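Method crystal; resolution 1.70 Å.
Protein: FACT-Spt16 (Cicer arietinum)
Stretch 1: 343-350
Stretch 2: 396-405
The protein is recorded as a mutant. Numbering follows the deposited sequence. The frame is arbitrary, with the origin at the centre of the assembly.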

# COMPACT_ATOMS: atom_id res chain seq x y z
N LEU A 343 -13.53 -2.51 12.65
CA LEU A 343 -13.58 -2.22 11.21
C LEU A 343 -14.74 -2.99 10.57
O LEU A 343 -14.56 -4.09 10.05
CB LEU A 343 -12.25 -2.53 10.54
CG LEU A 343 -11.16 -1.54 10.92
CD1 LEU A 343 -9.80 -2.04 10.46
CD2 LEU A 343 -11.44 -0.16 10.32
N LYS A 344 -15.93 -2.41 10.66
CA LYS A 344 -17.15 -3.03 10.17
C LYS A 344 -17.88 -1.98 9.37
O LYS A 344 -17.78 -0.80 9.68
CB LYS A 344 -18.03 -3.47 11.35
CG LYS A 344 -17.41 -4.48 12.29
CD LYS A 344 -17.34 -5.86 11.65
CE LYS A 344 -16.57 -6.84 12.53
NZ LYS A 344 -17.13 -6.91 13.91
N PRO A 345 -18.62 -2.41 8.33
CA PRO A 345 -19.33 -1.43 7.50
C PRO A 345 -20.19 -0.48 8.33
O PRO A 345 -20.95 -0.92 9.20
CB PRO A 345 -20.20 -2.31 6.59
CG PRO A 345 -19.37 -3.57 6.44
CD PRO A 345 -18.77 -3.78 7.81
N GLY A 346 -20.05 0.81 8.08
CA GLY A 346 -20.86 1.81 8.75
C GLY A 346 -20.13 2.49 9.90
O GLY A 346 -20.59 3.50 10.41
N ASN A 347 -19.01 1.91 10.31
CA ASN A 347 -18.21 2.50 11.39
C ASN A 347 -17.15 3.45 10.86
O ASN A 347 -16.62 3.24 9.78
CB ASN A 347 -17.55 1.40 12.22
CG ASN A 347 -18.53 0.59 13.03
OD1 ASN A 347 -19.71 0.93 13.12
ND2 ASN A 347 -18.04 -0.48 13.67
N LYS A 348 -16.82 4.49 11.63
CA LYS A 348 -15.76 5.43 11.23
C LYS A 348 -14.38 4.83 11.47
O LYS A 348 -14.17 4.14 12.47
CB LYS A 348 -15.88 6.72 12.03
CG LYS A 348 -17.12 7.55 11.70
CD LYS A 348 -17.24 8.76 12.61
CE LYS A 348 -18.06 9.86 11.94
NZ LYS A 348 -19.33 9.34 11.36
N LEU A 349 -13.42 5.10 10.59
CA LEU A 349 -12.05 4.64 10.81
C LEU A 349 -11.52 5.18 12.13
O LEU A 349 -10.79 4.50 12.84
CB LEU A 349 -11.12 5.05 9.65
CG LEU A 349 -10.98 4.11 8.44
CD1 LEU A 349 -12.31 3.82 7.79
CD2 LEU A 349 -10.02 4.71 7.43
N SER A 350 -11.93 6.41 12.47
CA SER A 350 -11.50 7.02 13.73
C SER A 350 -12.01 6.26 14.95
O SER A 350 -11.33 6.17 15.97
CB SER A 350 -11.95 8.48 13.80
OG SER A 350 -13.35 8.60 13.59
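Stretch 2 396-405: QIVKEGMVFN

How does the backbone of stretch 2 run along stretch 1? It runs antiparallel: Ile397 lies beside Lys348, their CA atoms 4.5 Å apart, and Lys399 lies beside Pro345, CA to CA 4.7 Å. Gln396 to Val398 are extended, with phi near -60° to -95° and psi between 132° and 144°. Beyond them, Lys399 to Met402 forms a type II turn, closed by Met402 N to Lys399 O at 3.1 Å, and the chain then enters a strand at Val403.

Which hydrogen bonds hold the two backbones together? Three do, all between main-chain atoms. Gly346 N donates to Val398 O at 2.9 Å, Val398 N to Asn347 O at 2.8 Å and almost straight, and Leu349 N to Gln396 O at 2.9 Å. Val398 thus both gives and receives, and the pairing amounts to a single beta bridge between Lys348 and Ile397. At somewhat longer range, CA-H...O contacts add to it: Pro345 CA lies 3.3 Å from Val398 O, and Lys348 CA 3.4 Å from Gln396 O.

What fills the apolar side of the contact? Val398 points its CA-to-CB bond toward stretch 1, placing CG2 3.8 Å from Leu343 CD2 and 3.6 Å from Leu349 CD1. Phe404, past the turn, returns to the same two leucines: its CD2 is 4.2 Å from Leu343 CD1, and its CE1 is 4.0 Å from Leu349 CD2. Leu343 CD2 lies over one face of the ring.

What happens toward the solvent? Ile397 covers the more open side, its CD1 3.6 Å from Lys348 CG and its CG2 3.6 Å from Gly346 CA. Gly346, in the type II turn from Lys344 to Asn347, has a positive phi of 100°, where a CB would jam against the preceding carbonyl.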

# COMPACT_ATOMS: atom_id res chain seq x y z
N GLN A 396 -13.79 8.83 7.81
CA GLN A 396 -14.26 8.07 6.66
C GLN A 396 -15.00 6.83 7.17
O GLN A 396 -14.61 6.25 8.19
CB GLN A 396 -13.08 7.64 5.80
CG GLN A 396 -13.45 6.97 4.49
CD GLN A 396 -14.00 7.95 3.47
OE1 GLN A 396 -13.30 8.33 2.53
NE2 GLN A 396 -15.24 8.36 3.65
N ILE A 397 -16.05 6.43 6.46
CA ILE A 397 -16.88 5.30 6.88
C ILE A 397 -16.43 4.00 6.20
O ILE A 397 -16.23 3.96 4.99
CB ILE A 397 -18.36 5.57 6.55
CG1 ILE A 397 -18.85 6.78 7.33
CG2 ILE A 397 -19.20 4.35 6.87
CD1 ILE A 397 -18.97 6.53 8.81
N VAL A 398 -16.28 2.95 7.00
CA VAL A 398 -15.89 1.64 6.47
C VAL A 398 -16.98 1.14 5.54
O VAL A 398 -18.17 1.24 5.86
CB VAL A 398 -15.68 0.63 7.62
CG1 VAL A 398 -15.40 -0.76 7.08
CG2 VAL A 398 -14.54 1.08 8.53
N LYS A 399 -16.57 0.63 4.38
CA LYS A 399 -17.50 0.05 3.41
C LYS A 399 -17.07 -1.37 3.05
O LYS A 399 -15.88 -1.69 3.04
CB LYS A 399 -17.54 0.90 2.13
CG LYS A 399 -18.05 2.33 2.32
CD LYS A 399 -19.45 2.35 2.91
CE LYS A 399 -19.96 3.78 3.10
NZ LYS A 399 -21.34 3.84 3.69
N GLU A 400 -18.05 -2.21 2.75
CA GLU A 400 -17.80 -3.53 2.19
C GLU A 400 -16.83 -3.45 1.01
O GLU A 400 -16.95 -2.57 0.15
CB GLU A 400 -19.14 -4.13 1.72
CG GLU A 400 -19.04 -5.42 0.95
CD GLU A 400 -20.40 -5.94 0.53
OE1 GLU A 400 -21.43 -5.38 0.99
OE2 GLU A 400 -20.45 -6.90 -0.27
N GLY A 401 -15.85 -4.35 0.99
CA GLY A 401 -14.89 -4.38 -0.10
C GLY A 401 -13.61 -3.63 0.18
O GLY A 401 -12.64 -3.76 -0.58
N MET A 402 -13.57 -2.85 1.25
CA MET A 402 -12.32 -2.19 1.64
C MET A 402 -11.37 -3.23 2.19
O MET A 402 -11.80 -4.27 2.71
CB MET A 402 -12.57 -1.11 2.69
CG MET A 402 -13.24 0.14 2.17
SD MET A 402 -13.46 1.33 3.50
CE MET A 402 -14.05 2.74 2.55
N VAL A 403 -10.08 -2.95 2.07
CA VAL A 403 -9.05 -3.87 2.52
C VAL A 403 -8.06 -3.05 3.32
O VAL A 403 -7.64 -1.98 2.87
CB VAL A 403 -8.33 -4.52 1.33
CG1 VAL A 403 -7.26 -5.48 1.83
CG2 VAL A 403 -9.33 -5.26 0.47
N PHE A 404 -7.68 -3.54 4.50
CA PHE A 404 -6.80 -2.78 5.38
C PHE A 404 -5.55 -3.53 5.79
O PHE A 404 -5.60 -4.74 6.05
CB PHE A 404 -7.54 -2.34 6.66
CG PHE A 404 -8.61 -1.31 6.43
CD1 PHE A 404 -8.28 0.03 6.32
CD2 PHE A 404 -9.94 -1.69 6.31
CE1 PHE A 404 -9.26 0.99 6.10
CE2 PHE A 404 -10.93 -0.73 6.09
CZ PHE A 404 -10.59 0.61 5.99
N ASN A 405 -4.43 -2.81 5.83
CA ASN A 405 -3.23 -3.23 6.55
C ASN A 405 -3.37 -2.63 7.93
O ASN A 405 -3.15 -1.43 8.11
CB ASN A 405 -1.98 -2.67 5.82
CG ASN A 405 -0.68 -2.88 6.61
OD1 ASN A 405 -0.59 -3.76 7.46
ND2 ASN A 405 0.34 -2.07 6.29